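Local coordinates for diacylglycerol kinase (Bacillus anthracis, PDB 3S40), which probably phosphorylates diacylglycerol to phosphatidic acid using ATP, at residues A[5-10]-A[121-126]; A[89-94]-A[294-299]; A[103-108]-A[204-209]; A[127-132]-A[288-293]; A[222-227]-A[284-289]. All coordinates share one frame; numbering follows the deposited sequence.

Contact 1: A[5-10]-A[121-126]; sequences KTKFEK and TKEHVK
Lys7 and Glu123 form the nearest backbone pair of this contact, with their CA atoms 7.7 Å apart, and Glu123 is the first residue to leave helical geometry after a helix, at a positive phi of 56°. No strand pairing joins the two segments. Instead, the extended Glu123 side chain spans the gap to the N-terminal loop, where each carboxylate oxygen takes one donor on its syn side. Thr6 OG1 gives a short bond of 2.6 Å to Glu123 OE2, the two side chains crossing at about a right angle. The backbone Lys7 N lies 3.1 Å from Glu123 OE1 in a nearly straight bond (174° at the hydrogen). Thr6 OG1 also accepts from Phe8 N, 2.8 Å away, in an ST turn that fixes the hydroxyl facing Glu123. Lys7 runs past Glu123 in the opposite direction: its CG is placed between the backbone N and the carbonyl carbon (chi1 78°), over the centre of one face of the Phe8 ring, and its NZ ends 3.2 Å from the carbonyl Glu123 O. At the ring's edge, Phe8 CZ meets Val125 CG2 tip to tip at 3.8 Å. Beyond the two segments, Phe8 and Val125 both pack on Thr91 and Ile296, which places the loop before strand 11-15 against the beginning of strand 125-133. Two donors on the carboxylate, with the Lys7 ammonium 4.8 Å from OE1 and not in contact with it, would favour the ionised form of Glu123.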
# COMPACT_ATOMS: atom_id res chain seq x y z
N LYS A 5 6.51 9.62 -28.78
CA LYS A 5 6.79 8.21 -28.51
C LYS A 5 6.81 7.90 -27.02
O LYS A 5 7.51 8.55 -26.24
CB LYS A 5 8.11 7.79 -29.16
CG LYS A 5 8.59 6.40 -28.76
CD LYS A 5 7.63 5.32 -29.25
CE LYS A 5 8.11 3.93 -28.84
NZ LYS A 5 7.21 2.86 -29.34
N THR A 6 6.03 6.90 -26.62
CA THR A 6 5.85 6.55 -25.22
C THR A 6 6.78 5.43 -24.77
O THR A 6 7.29 4.67 -25.59
CB THR A 6 4.37 6.18 -24.95
OG1 THR A 6 4.29 5.26 -23.85
CG2 THR A 6 3.72 5.53 -26.19
N LYS A 7 7.02 5.33 -23.47
CA LYS A 7 7.81 4.24 -22.94
C LYS A 7 6.96 3.00 -22.63
O LYS A 7 7.46 2.03 -22.06
CB LYS A 7 8.57 4.69 -21.68
CG LYS A 7 7.73 4.75 -20.43
CD LYS A 7 8.54 5.26 -19.23
CE LYS A 7 8.95 6.71 -19.41
NZ LYS A 7 9.40 7.35 -18.13
N PHE A 8 5.69 3.03 -23.00
CA PHE A 8 4.79 1.91 -22.76
C PHE A 8 4.10 1.49 -24.05
O PHE A 8 3.11 2.08 -24.44
CB PHE A 8 3.73 2.26 -21.73
CG PHE A 8 4.30 2.72 -20.42
CD1 PHE A 8 5.09 1.88 -19.66
CD2 PHE A 8 4.02 4.00 -19.95
CE1 PHE A 8 5.62 2.30 -18.44
CE2 PHE A 8 4.55 4.44 -18.72
CZ PHE A 8 5.35 3.59 -17.97
N GLU A 9 4.63 0.46 -24.70
CA GLU A 9 4.14 0.06 -26.01
C GLU A 9 2.75 -0.56 -25.89
O GLU A 9 1.86 -0.26 -26.67
CB GLU A 9 5.11 -0.94 -26.63
CG GLU A 9 5.10 -0.95 -28.14
CD GLU A 9 6.11 -1.94 -28.69
OE1 GLU A 9 5.74 -3.11 -28.91
OE2 GLU A 9 7.28 -1.54 -28.90
N LYS A 10 2.57 -1.42 -24.89
CA LYS A 10 1.27 -2.03 -24.63
C LYS A 10 0.82 -1.78 -23.21
O LYS A 10 1.60 -1.92 -22.23
CB LYS A 10 1.30 -3.53 -24.95
CG LYS A 10 1.61 -3.81 -26.41
CD LYS A 10 2.22 -5.17 -26.59
CE LYS A 10 1.17 -6.22 -26.83
NZ LYS A 10 1.61 -7.12 -27.94
N THR A 121 -0.73 9.56 -18.12
CA THR A 121 -0.37 10.03 -19.44
C THR A 121 0.99 10.74 -19.44
O THR A 121 1.64 10.85 -20.47
CB THR A 121 -1.49 10.99 -19.91
OG1 THR A 121 -2.34 10.31 -20.84
CG2 THR A 121 -0.95 12.27 -20.48
N LYS A 122 1.41 11.22 -18.28
CA LYS A 122 2.69 11.93 -18.20
C LYS A 122 3.83 10.96 -17.99
O LYS A 122 5.00 11.32 -18.10
CB LYS A 122 2.65 12.97 -17.09
CG LYS A 122 1.61 14.06 -17.27
CD LYS A 122 1.72 14.72 -18.64
CE LYS A 122 0.71 15.86 -18.79
NZ LYS A 122 0.57 16.29 -20.21
N GLU A 123 3.48 9.71 -17.69
CA GLU A 123 4.49 8.66 -17.57
C GLU A 123 5.64 8.92 -16.58
O GLU A 123 6.78 8.58 -16.86
CB GLU A 123 5.07 8.37 -18.95
CG GLU A 123 4.02 8.05 -20.00
CD GLU A 123 4.61 7.47 -21.30
OE1 GLU A 123 5.84 7.29 -21.39
OE2 GLU A 123 3.81 7.21 -22.22
N HIS A 124 5.36 9.51 -15.43
CA HIS A 124 6.39 9.69 -14.40
C HIS A 124 6.41 8.46 -13.52
O HIS A 124 5.40 8.08 -12.93
CB HIS A 124 6.11 10.91 -13.56
CG HIS A 124 6.11 12.18 -14.34
ND1 HIS A 124 7.17 12.57 -15.14
CD2 HIS A 124 5.18 13.16 -14.45
CE1 HIS A 124 6.89 13.72 -15.71
NE2 HIS A 124 5.69 14.11 -15.31
N VAL A 125 7.57 7.81 -13.44
CA VAL A 125 7.65 6.49 -12.85
C VAL A 125 8.75 6.46 -11.82
O VAL A 125 9.80 7.08 -12.00
CB VAL A 125 7.97 5.44 -13.92
CG1 VAL A 125 8.28 4.13 -13.26
CG2 VAL A 125 6.80 5.30 -14.91
N LYS A 126 8.52 5.75 -10.72
CA LYS A 126 9.57 5.59 -9.72
C LYS A 126 9.52 4.21 -9.11
O LYS A 126 8.48 3.53 -9.15
CB LYS A 126 9.47 6.66 -8.63
CG LYS A 126 8.32 6.48 -7.67
CD LYS A 126 8.43 7.53 -6.57
CE LYS A 126 7.47 7.25 -5.43
NZ LYS A 126 7.96 7.91 -4.18

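Contact 2: A[89-94]-A[294-299]; sequences RPTLAI and TMIYNP
The flat groups that meet between Leu92 and residues 294-296 are peptides, not rings: Leu92 N donates to Thr294 O at 2.9 Å, and Leu92 O accepts from Ile296 N at 3.0 Å. This single parallel bridge, Leu92 with Met295, sets the end of strand 284-296 beside strand 91-96, the border strand of the four-stranded parallel sheet, with the segments inclined at 35°. The C-terminal strand thereby connects the parallel sheet to its own antiparallel one, where it pairs with strand 125-133. Selenomethionine Met295 and Leu92 lie side by side, pointing the same way. The Met295 chain bends at chi3 (60°), which places CE 3.7 Å from Leu92 CD2 and also near Ile94 CD1; Phe103 and Leu107 pack on the same side chain. Ala93 CB touches Ile296 CG1 at 3.6 Å. Waters extend the pairing at both ends, one between Pro90 O and Thr294 N, the other between Ile94 N and Ile296 O. Thr91 and Thr294 cross at about a right angle, their OG1 atoms hydrogen-bonded at 2.8 Å, with Thr294 OG1 held between its own backbone N and carbonyl carbon.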
# COMPACT_ATOMS: atom_id res chain seq x y z
N ARG A 89 7.50 -8.12 -14.10
CA ARG A 89 6.50 -7.24 -13.51
C ARG A 89 6.47 -5.89 -14.21
O ARG A 89 7.37 -5.07 -14.04
CB ARG A 89 6.78 -7.03 -12.03
CG ARG A 89 6.97 -8.32 -11.25
CD ARG A 89 7.34 -8.04 -9.80
NE ARG A 89 8.61 -7.33 -9.68
CZ ARG A 89 9.81 -7.90 -9.79
NH1 ARG A 89 9.93 -9.19 -10.06
NH2 ARG A 89 10.90 -7.16 -9.66
N PRO A 90 5.43 -5.63 -15.00
CA PRO A 90 5.30 -4.31 -15.63
C PRO A 90 5.12 -3.19 -14.60
O PRO A 90 4.75 -3.42 -13.45
CB PRO A 90 4.02 -4.44 -16.47
CG PRO A 90 3.23 -5.52 -15.81
CD PRO A 90 4.25 -6.49 -15.21
N THR A 91 5.37 -1.97 -15.05
CA THR A 91 4.96 -0.78 -14.34
C THR A 91 3.48 -0.82 -14.00
O THR A 91 2.63 -1.25 -14.80
CB THR A 91 5.27 0.46 -15.16
OG1 THR A 91 6.68 0.49 -15.41
CG2 THR A 91 4.86 1.77 -14.42
N LEU A 92 3.18 -0.36 -12.78
CA LEU A 92 1.80 -0.35 -12.29
C LEU A 92 1.33 1.10 -12.05
O LEU A 92 2.13 1.97 -11.69
CB LEU A 92 1.70 -1.19 -11.01
CG LEU A 92 0.35 -1.48 -10.35
CD1 LEU A 92 -0.55 -2.30 -11.27
CD2 LEU A 92 0.56 -2.20 -9.02
N ALA A 93 0.04 1.35 -12.28
CA ALA A 93 -0.56 2.66 -12.03
C ALA A 93 -1.93 2.46 -11.41
O ALA A 93 -2.56 1.42 -11.61
CB ALA A 93 -0.66 3.47 -13.31
N ILE A 94 -2.38 3.43 -10.63
CA ILE A 94 -3.64 3.33 -9.91
C ILE A 94 -4.52 4.51 -10.25
O ILE A 94 -4.06 5.64 -10.23
CB ILE A 94 -3.42 3.36 -8.36
CG1 ILE A 94 -2.51 2.21 -7.92
CG2 ILE A 94 -4.75 3.34 -7.61
CD1 ILE A 94 -2.08 2.32 -6.47
N THR A 294 7.89 -0.80 -10.11
CA THR A 294 7.90 0.55 -10.63
C THR A 294 6.45 1.02 -10.74
O THR A 294 5.57 0.27 -11.20
CB THR A 294 8.58 0.62 -12.02
OG1 THR A 294 7.83 -0.17 -12.96
CG2 THR A 294 10.01 0.08 -11.94
N MSE A 295 6.20 2.27 -10.35
CA MSE A 295 4.85 2.80 -10.34
C MSE A 295 4.78 4.21 -10.91
O MSE A 295 5.70 5.01 -10.76
CB MSE A 295 4.29 2.75 -8.92
CG MSE A 295 4.41 1.37 -8.31
SE MSE A 295 3.18 0.97 -6.85
CE MSE A 295 1.47 1.18 -7.78
N ILE A 296 3.67 4.50 -11.56
CA ILE A 296 3.36 5.85 -11.99
C ILE A 296 3.11 6.69 -10.75
O ILE A 296 2.43 6.25 -9.83
CB ILE A 296 2.09 5.88 -12.86
CG1 ILE A 296 2.36 5.21 -14.21
CG2 ILE A 296 1.62 7.33 -13.05
CD1 ILE A 296 3.30 5.99 -15.13
N TYR A 297 3.62 7.91 -10.72
CA TYR A 297 3.36 8.76 -9.58
C TYR A 297 3.31 10.23 -9.99
O TYR A 297 3.47 10.55 -11.18
CB TYR A 297 4.44 8.54 -8.50
CG TYR A 297 5.76 9.21 -8.83
CD1 TYR A 297 6.21 10.29 -8.09
CD2 TYR A 297 6.55 8.77 -9.90
CE1 TYR A 297 7.41 10.91 -8.38
CE2 TYR A 297 7.75 9.38 -10.21
CZ TYR A 297 8.17 10.46 -9.43
OH TYR A 297 9.35 11.11 -9.70
N ASN A 298 3.11 11.11 -9.00
CA ASN A 298 2.94 12.54 -9.25
C ASN A 298 4.11 13.33 -8.67
O ASN A 298 4.14 13.57 -7.47
CB ASN A 298 1.65 13.03 -8.61
CG ASN A 298 1.31 14.45 -9.02
OD1 ASN A 298 2.06 15.09 -9.76
ND2 ASN A 298 0.16 14.95 -8.55
N PRO A 299 5.06 13.74 -9.52
CA PRO A 299 6.22 14.46 -8.98
C PRO A 299 5.86 15.88 -8.51
O PRO A 299 6.59 16.47 -7.73
CB PRO A 299 7.20 14.50 -10.17
CG PRO A 299 6.55 13.71 -11.28
CD PRO A 299 5.09 13.67 -10.99
O HOH W 1 6.60 -3.06 -11.27
O HOH W 2 -0.54 5.57 -10.23

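Contact 3: A[103-108]-A[204-209]; sequences FSRTLG and GEYLGG
Arg105 and Tyr206 make the tight part of this contact. Arg105 CB sits over the face of the Tyr206 ring, 3.6 Å from its centroid and only 12° off the ring normal, a CH-pi contact in which the two side chains cross at about a right angle. The arginine chain runs on extended from CG to NE, and its guanidinium slides beneath the backbone carbonyl of Gly209, whose O lies 3.2 Å above the guanidinium plane, offset toward the rim. That oxygen is not a hydrogen-bond partner of NE, which donates instead to Cys100 O. Thr106 is held by polar contacts: with its OG1 anti to the carbonyl carbon (chi1 -70°), it accepts from Glu205 N at 3.0 Å, while Asp102 O and a water that donates to Tyr206 O also bond to the hydroxyl. Thr106 CG2 rests on Glu205 CG at 3.7 Å. Arg105 and Thr106 belong to the last turn of helix 102-106, which closes in a Schellman motif at Gly108; Tyr206 lies on the first strand of a small, weakly bonded hairpin, 206-207 with 210-211, with Glu205 just before it and Gly209 in its turn. Asp102, at the start of the helix, binds Gly208 N and Gly209 N in that turn. On its wetter side the contact is carried by solvent. One water donates both to Thr106 O and to Glu205 OE2, at 2.7 and 2.9 Å, and lies at the edge of the Tyr206 ring. Another donates to Arg105 O at 2.8 Å and reaches Tyr206 OH only weakly.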
# COMPACT_ATOMS: atom_id res chain seq x y z
N PHE A 103 -2.74 3.66 -1.17
CA PHE A 103 -1.52 3.67 -1.95
C PHE A 103 -1.48 4.70 -3.07
O PHE A 103 -0.41 5.24 -3.39
CB PHE A 103 -1.05 2.28 -2.40
CG PHE A 103 0.43 2.19 -2.38
CD1 PHE A 103 1.09 1.96 -1.19
CD2 PHE A 103 1.17 2.45 -3.53
CE1 PHE A 103 2.47 1.94 -1.14
CE2 PHE A 103 2.54 2.43 -3.49
CZ PHE A 103 3.20 2.18 -2.30
N SER A 104 -2.63 5.00 -3.67
CA SER A 104 -2.70 6.04 -4.67
C SER A 104 -2.30 7.36 -4.02
O SER A 104 -1.57 8.18 -4.62
CB SER A 104 -4.10 6.09 -5.34
OG SER A 104 -5.02 6.91 -4.62
N ARG A 105 -2.74 7.58 -2.79
CA ARG A 105 -2.33 8.81 -2.09
C ARG A 105 -0.83 8.85 -1.83
O ARG A 105 -0.20 9.90 -1.93
CB ARG A 105 -3.08 9.00 -0.78
CG ARG A 105 -4.56 9.31 -0.98
CD ARG A 105 -5.29 9.30 0.34
NE ARG A 105 -6.72 9.09 0.16
CZ ARG A 105 -7.59 10.07 0.03
NH1 ARG A 105 -8.88 9.79 -0.14
NH2 ARG A 105 -7.18 11.34 0.06
N THR A 106 -0.26 7.70 -1.51
CA THR A 106 1.17 7.64 -1.26
C THR A 106 1.95 8.16 -2.49
O THR A 106 2.96 8.86 -2.36
CB THR A 106 1.58 6.20 -0.87
OG1 THR A 106 1.05 5.91 0.44
CG2 THR A 106 3.09 6.05 -0.84
N LEU A 107 1.43 7.84 -3.67
CA LEU A 107 2.06 8.20 -4.95
C LEU A 107 1.65 9.60 -5.40
O LEU A 107 2.08 10.06 -6.46
CB LEU A 107 1.70 7.18 -6.05
CG LEU A 107 2.10 5.73 -5.74
CD1 LEU A 107 1.54 4.75 -6.81
CD2 LEU A 107 3.60 5.57 -5.60
N GLY A 108 0.84 10.26 -4.58
CA GLY A 108 0.44 11.63 -4.85
C GLY A 108 -0.56 11.73 -6.00
O GLY A 108 -0.75 12.78 -6.61
N GLY A 204 3.65 2.13 3.45
CA GLY A 204 2.90 3.18 2.79
C GLY A 204 2.77 4.43 3.64
O GLY A 204 2.88 4.39 4.87
N GLU A 205 2.52 5.55 2.98
CA GLU A 205 2.59 6.86 3.62
C GLU A 205 1.20 7.36 4.02
O GLU A 205 1.06 8.43 4.59
CB GLU A 205 3.37 7.82 2.71
CG GLU A 205 4.73 7.19 2.29
CD GLU A 205 5.56 8.02 1.30
OE1 GLU A 205 6.45 7.45 0.63
OE2 GLU A 205 5.32 9.24 1.19
N TYR A 206 0.18 6.55 3.74
CA TYR A 206 -1.19 6.89 4.07
C TYR A 206 -1.90 5.68 4.64
O TYR A 206 -1.62 4.55 4.25
CB TYR A 206 -1.96 7.37 2.82
CG TYR A 206 -1.65 8.79 2.46
CD1 TYR A 206 -2.53 9.81 2.79
CD2 TYR A 206 -0.46 9.12 1.83
CE1 TYR A 206 -2.25 11.12 2.48
CE2 TYR A 206 -0.18 10.42 1.51
CZ TYR A 206 -1.07 11.42 1.84
OH TYR A 206 -0.78 12.74 1.52
N LEU A 207 -2.83 5.92 5.56
CA LEU A 207 -3.60 4.84 6.16
C LEU A 207 -4.99 5.35 6.46
O LEU A 207 -5.14 6.33 7.20
CB LEU A 207 -2.94 4.41 7.47
CG LEU A 207 -2.00 3.21 7.43
CD1 LEU A 207 -0.74 3.48 8.24
CD2 LEU A 207 -2.75 1.98 7.94
N GLY A 208 -6.00 4.69 5.91
CA GLY A 208 -7.38 5.07 6.12
C GLY A 208 -7.72 6.40 5.47
O GLY A 208 -8.46 7.20 6.03
N GLY A 209 -7.15 6.64 4.29
CA GLY A 209 -7.44 7.85 3.55
C GLY A 209 -6.66 9.07 4.01
O GLY A 209 -6.72 10.13 3.36
O HOH W 3 -1.47 12.39 -1.75
O HOH W 4 2.93 10.32 -0.08
O HOH W 5 -0.36 3.98 1.49

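Contact 4: A[127-132]-A[288-293]; sequences PVDVAK and LLQGHF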
# COMPACT_ATOMS: atom_id res chain seq x y z
N PRO A 127 10.66 3.77 -8.55
CA PRO A 127 10.72 2.47 -7.89
C PRO A 127 10.07 2.56 -6.54
O PRO A 127 10.18 3.58 -5.87
CB PRO A 127 12.23 2.19 -7.76
CG PRO A 127 12.89 3.49 -7.93
CD PRO A 127 11.99 4.38 -8.73
N VAL A 128 9.40 1.49 -6.15
CA VAL A 128 8.67 1.44 -4.90
C VAL A 128 9.02 0.13 -4.23
O VAL A 128 9.16 -0.89 -4.91
CB VAL A 128 7.15 1.54 -5.16
CG1 VAL A 128 6.35 1.24 -3.91
CG2 VAL A 128 6.81 2.92 -5.73
N ASP A 129 9.22 0.16 -2.92
CA ASP A 129 9.59 -1.05 -2.19
C ASP A 129 8.34 -1.88 -1.86
O ASP A 129 7.25 -1.33 -1.67
CB ASP A 129 10.32 -0.71 -0.87
CG ASP A 129 11.51 0.26 -1.07
OD1 ASP A 129 12.07 0.33 -2.20
OD2 ASP A 129 11.87 0.96 -0.09
N VAL A 130 8.51 -3.20 -1.79
CA VAL A 130 7.41 -4.10 -1.45
C VAL A 130 7.83 -4.97 -0.29
O VAL A 130 8.89 -5.60 -0.33
CB VAL A 130 7.05 -5.00 -2.65
CG1 VAL A 130 6.06 -6.09 -2.24
CG2 VAL A 130 6.53 -4.16 -3.83
N ALA A 131 6.98 -5.05 0.73
CA ALA A 131 7.32 -5.81 1.92
C ALA A 131 6.94 -7.29 1.78
O ALA A 131 6.06 -7.64 0.99
CB ALA A 131 6.63 -5.19 3.15
N LYS A 132 7.62 -8.14 2.55
CA LYS A 132 7.29 -9.56 2.65
C LYS A 132 7.21 -10.02 4.11
O LYS A 132 8.21 -9.97 4.84
CB LYS A 132 8.33 -10.41 1.94
CG LYS A 132 7.79 -11.22 0.79
CD LYS A 132 8.55 -12.53 0.62
CE LYS A 132 8.78 -12.85 -0.84
NZ LYS A 132 9.26 -14.25 -1.05
N LEU A 288 12.21 -6.60 3.33
CA LEU A 288 11.80 -5.59 2.36
C LEU A 288 12.44 -5.86 1.01
O LEU A 288 13.64 -6.08 0.92
CB LEU A 288 12.20 -4.21 2.84
CG LEU A 288 11.70 -3.13 1.89
CD1 LEU A 288 10.25 -2.79 2.21
CD2 LEU A 288 12.58 -1.92 1.94
N LEU A 289 11.64 -5.82 -0.06
CA LEU A 289 12.18 -5.92 -1.41
C LEU A 289 12.34 -4.53 -2.04
O LEU A 289 11.37 -3.90 -2.47
CB LEU A 289 11.30 -6.80 -2.29
CG LEU A 289 10.99 -8.17 -1.68
CD1 LEU A 289 9.91 -8.87 -2.51
CD2 LEU A 289 12.26 -9.00 -1.57
N GLN A 290 13.57 -4.05 -2.09
CA GLN A 290 13.81 -2.69 -2.49
C GLN A 290 13.52 -2.49 -3.98
O GLN A 290 13.96 -3.26 -4.82
CB GLN A 290 15.25 -2.30 -2.12
CG GLN A 290 15.48 -0.81 -2.00
CD GLN A 290 16.80 -0.46 -1.31
OE1 GLN A 290 17.33 -1.24 -0.50
NE2 GLN A 290 17.33 0.71 -1.63
N GLY A 291 12.74 -1.47 -4.30
CA GLY A 291 12.45 -1.13 -5.67
C GLY A 291 11.84 -2.26 -6.47
O GLY A 291 12.08 -2.37 -7.67
N HIS A 292 11.02 -3.07 -5.81
CA HIS A 292 10.45 -4.28 -6.42
C HIS A 292 9.43 -3.95 -7.51
O HIS A 292 9.34 -4.66 -8.51
CB HIS A 292 9.80 -5.14 -5.33
CG HIS A 292 9.44 -6.52 -5.76
ND1 HIS A 292 10.37 -7.47 -6.13
CD2 HIS A 292 8.23 -7.13 -5.87
CE1 HIS A 292 9.76 -8.60 -6.44
NE2 HIS A 292 8.46 -8.42 -6.28
N PHE A 293 8.64 -2.90 -7.30
CA PHE A 293 7.74 -2.40 -8.34
C PHE A 293 8.27 -1.10 -8.87
O PHE A 293 8.99 -0.38 -8.18
CB PHE A 293 6.33 -2.13 -7.78
CG PHE A 293 5.52 -3.38 -7.50
CD1 PHE A 293 5.81 -4.57 -8.14
CD2 PHE A 293 4.45 -3.33 -6.61
CE1 PHE A 293 5.04 -5.71 -7.88
CE2 PHE A 293 3.69 -4.47 -6.35
CZ PHE A 293 3.99 -5.66 -6.98
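Between Val128 and Val130 the antiparallel register with strand 284-296 slips by two residues: Val128 pairs with Phe293, but Val130 pairs with Leu289. The extra residues are taken up by a type II turn from Leu289 to His292, and His292 and Phe293 both face Val128 in a classic beta bulge. Asp129 fills the gap in the backbone ladder, its OD1 accepting from Gly291 N at 2.8 Å on the anti side, 24° out of the carboxylate plane. Its other oxygen, OD2, bonds to Gly222 N, so the carboxylate joins the bulge to the loop before strand 224-230. Regular pairing resumes on either side, with Val128 N to Phe293 O at 2.8 Å and Leu289 N to Val130 O at 2.8 Å. The contact thus lies within the six-stranded antiparallel sheet, where strand 125-133, from the catalytic-domain part of the sequence, pairs with the last strand of the C-terminal part. With CG2 anti to its carbonyl carbon, Val130 sets that methyl over one face of the Phe293 ring, 3.9 Å from the centroid, and 3.7 Å from His292 CB. The His292 ring carries Leu289 CD1 over the centre of one face, 3.8 Å above its plane, and His292 NE2 bonds to Ala84 O. Leu288 and Asp129 cross obliquely on the other side of the strand, Leu288 CD1 lying 3.7 Å from Asp129 CB.

Contact 5: A[222-227]-A[284-289]; sequences GTLDIF and CQIELL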
# COMPACT_ATOMS: atom_id res chain seq x y z
N GLY A 222 13.91 2.16 1.39
CA GLY A 222 14.67 0.94 1.59
C GLY A 222 14.57 0.32 2.97
O GLY A 222 15.29 -0.63 3.29
N THR A 223 13.69 0.85 3.81
CA THR A 223 13.48 0.27 5.14
C THR A 223 12.00 0.22 5.46
O THR A 223 11.18 0.84 4.77
CB THR A 223 14.20 1.06 6.26
OG1 THR A 223 13.55 2.33 6.44
CG2 THR A 223 15.68 1.28 5.95
N LEU A 224 11.69 -0.52 6.51
CA LEU A 224 10.35 -0.60 7.06
C LEU A 224 10.33 0.12 8.39
O LEU A 224 11.37 0.18 9.08
CB LEU A 224 10.00 -2.06 7.30
CG LEU A 224 9.81 -2.80 5.98
CD1 LEU A 224 9.44 -4.25 6.21
CD2 LEU A 224 8.72 -2.09 5.19
N ASP A 225 9.17 0.66 8.76
CA ASP A 225 8.99 1.38 10.01
C ASP A 225 8.24 0.54 11.04
O ASP A 225 7.07 0.20 10.86
CB ASP A 225 8.26 2.70 9.79
CG ASP A 225 9.15 3.75 9.17
OD1 ASP A 225 9.46 4.77 9.84
OD2 ASP A 225 9.57 3.55 8.01
N ILE A 226 8.94 0.20 12.11
CA ILE A 226 8.33 -0.47 13.24
C ILE A 226 7.74 0.59 14.15
O ILE A 226 8.40 1.58 14.47
CB ILE A 226 9.36 -1.27 14.05
CG1 ILE A 226 10.06 -2.30 13.16
CG2 ILE A 226 8.69 -1.91 15.26
CD1 ILE A 226 11.14 -3.09 13.88
N PHE A 227 6.50 0.39 14.56
CA PHE A 227 5.82 1.35 15.40
C PHE A 227 5.03 0.59 16.46
O PHE A 227 4.14 -0.21 16.15
CB PHE A 227 4.89 2.22 14.54
CG PHE A 227 4.27 3.38 15.28
CD1 PHE A 227 4.94 4.58 15.41
CD2 PHE A 227 3.00 3.27 15.84
CE1 PHE A 227 4.37 5.65 16.08
CE2 PHE A 227 2.43 4.33 16.52
CZ PHE A 227 3.11 5.53 16.63
N CYS A 284 6.58 -14.00 13.27
CA CYS A 284 6.62 -13.48 11.91
C CYS A 284 7.96 -12.82 11.56
O CYS A 284 8.51 -12.03 12.35
CB CYS A 284 5.46 -12.50 11.72
SG CYS A 284 5.08 -12.14 10.01
N GLN A 285 8.48 -13.18 10.39
CA GLN A 285 9.70 -12.59 9.84
C GLN A 285 9.33 -11.63 8.71
O GLN A 285 8.50 -11.96 7.85
CB GLN A 285 10.65 -13.67 9.31
CG GLN A 285 11.98 -13.14 8.74
CD GLN A 285 12.88 -12.48 9.79
OE1 GLN A 285 12.81 -12.78 10.98
NE2 GLN A 285 13.75 -11.57 9.34
N ILE A 286 9.92 -10.44 8.73
CA ILE A 286 9.62 -9.46 7.70
C ILE A 286 10.88 -8.97 6.99
O ILE A 286 11.89 -8.64 7.64
CB ILE A 286 8.86 -8.24 8.25
CG1 ILE A 286 7.77 -8.66 9.23
CG2 ILE A 286 8.28 -7.43 7.09
CD1 ILE A 286 6.85 -7.55 9.65
N GLU A 287 10.78 -8.95 5.66
CA GLU A 287 11.86 -8.53 4.77
C GLU A 287 11.32 -7.44 3.84
O GLU A 287 10.13 -7.38 3.56
CB GLU A 287 12.32 -9.70 3.89
CG GLU A 287 12.61 -10.99 4.64
CD GLU A 287 13.86 -10.91 5.50
OE1 GLU A 287 13.99 -11.72 6.44
OE2 GLU A 287 14.72 -10.03 5.23
N LEU A 288 12.21 -6.60 3.33
CA LEU A 288 11.80 -5.59 2.36
C LEU A 288 12.44 -5.86 1.01
O LEU A 288 13.64 -6.08 0.92
CB LEU A 288 12.20 -4.21 2.84
CG LEU A 288 11.70 -3.13 1.89
CD1 LEU A 288 10.25 -2.79 2.21
CD2 LEU A 288 12.58 -1.92 1.94
N LEU A 289 11.64 -5.82 -0.06
CA LEU A 289 12.18 -5.92 -1.41
C LEU A 289 12.34 -4.53 -2.04
O LEU A 289 11.37 -3.90 -2.47
CB LEU A 289 11.30 -6.80 -2.29
CG LEU A 289 10.99 -8.17 -1.68
CD1 LEU A 289 9.91 -8.87 -2.51
CD2 LEU A 289 12.26 -9.00 -1.57
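Leu224 reaches across to Leu288 and Ile286 as the main side chain of this contact. Its CB points toward strand 284-289, and with CG anti to the carbonyl carbon (chi1 -70°) the branch point arrives 3.8 Å from Leu288 CD1 and 4.2 Å from Leu288 CB. From there the two methyls part. CD1 goes to Ile286 CG2 at 3.5 Å and also comes within 4.2 Å of the backbone Glu287 O. CD2 meets Leu288 CD1 at 3.4 Å, although the exact closeness of the Leu288 methyls is doubtful. No hydrogen bond links the segments, whose axes pass 9.2 Å apart at 147°, roughly antiparallel, as expected of strands in two facing layers and not of neighbours in one sheet. Leu224, Ile286 and Leu288 meet between the two layers of a beta sandwich, consistent with the NAD-kinase-like C-terminal domain: strand 224-230 lies between strands 254-259 and 198-202 in one six-stranded sheet, while strand 284-296 lies between 125-133 and 261-266 in the other, and Trp142, on strand 141-144 of the same sheet as Leu224, packs on Ile286 from across the sandwich.

From the N terminus, the loop at 5-10 waits for 121-126, where contact 1 closes a loop that holds all four strands of the parallel sheet. Before it closes, strand 91-96 and helix 102-106 open contacts 2 and 3, so contact 1 crosses both. Contact 4 opens next, at 127-132, directly after contact 1. Contact 3 closes at 204-209 and therefore crosses contact 4; contact 5 then opens at 222-227. Strand 284-296 closes contact 5, contact 4 and finally contact 2, within whose long loop contacts 3, 4 and 5 are nested. One C-terminal strand thus joins the parallel sheet to both layers of the sandwich, while contact 3 attaches the helix to the hairpin.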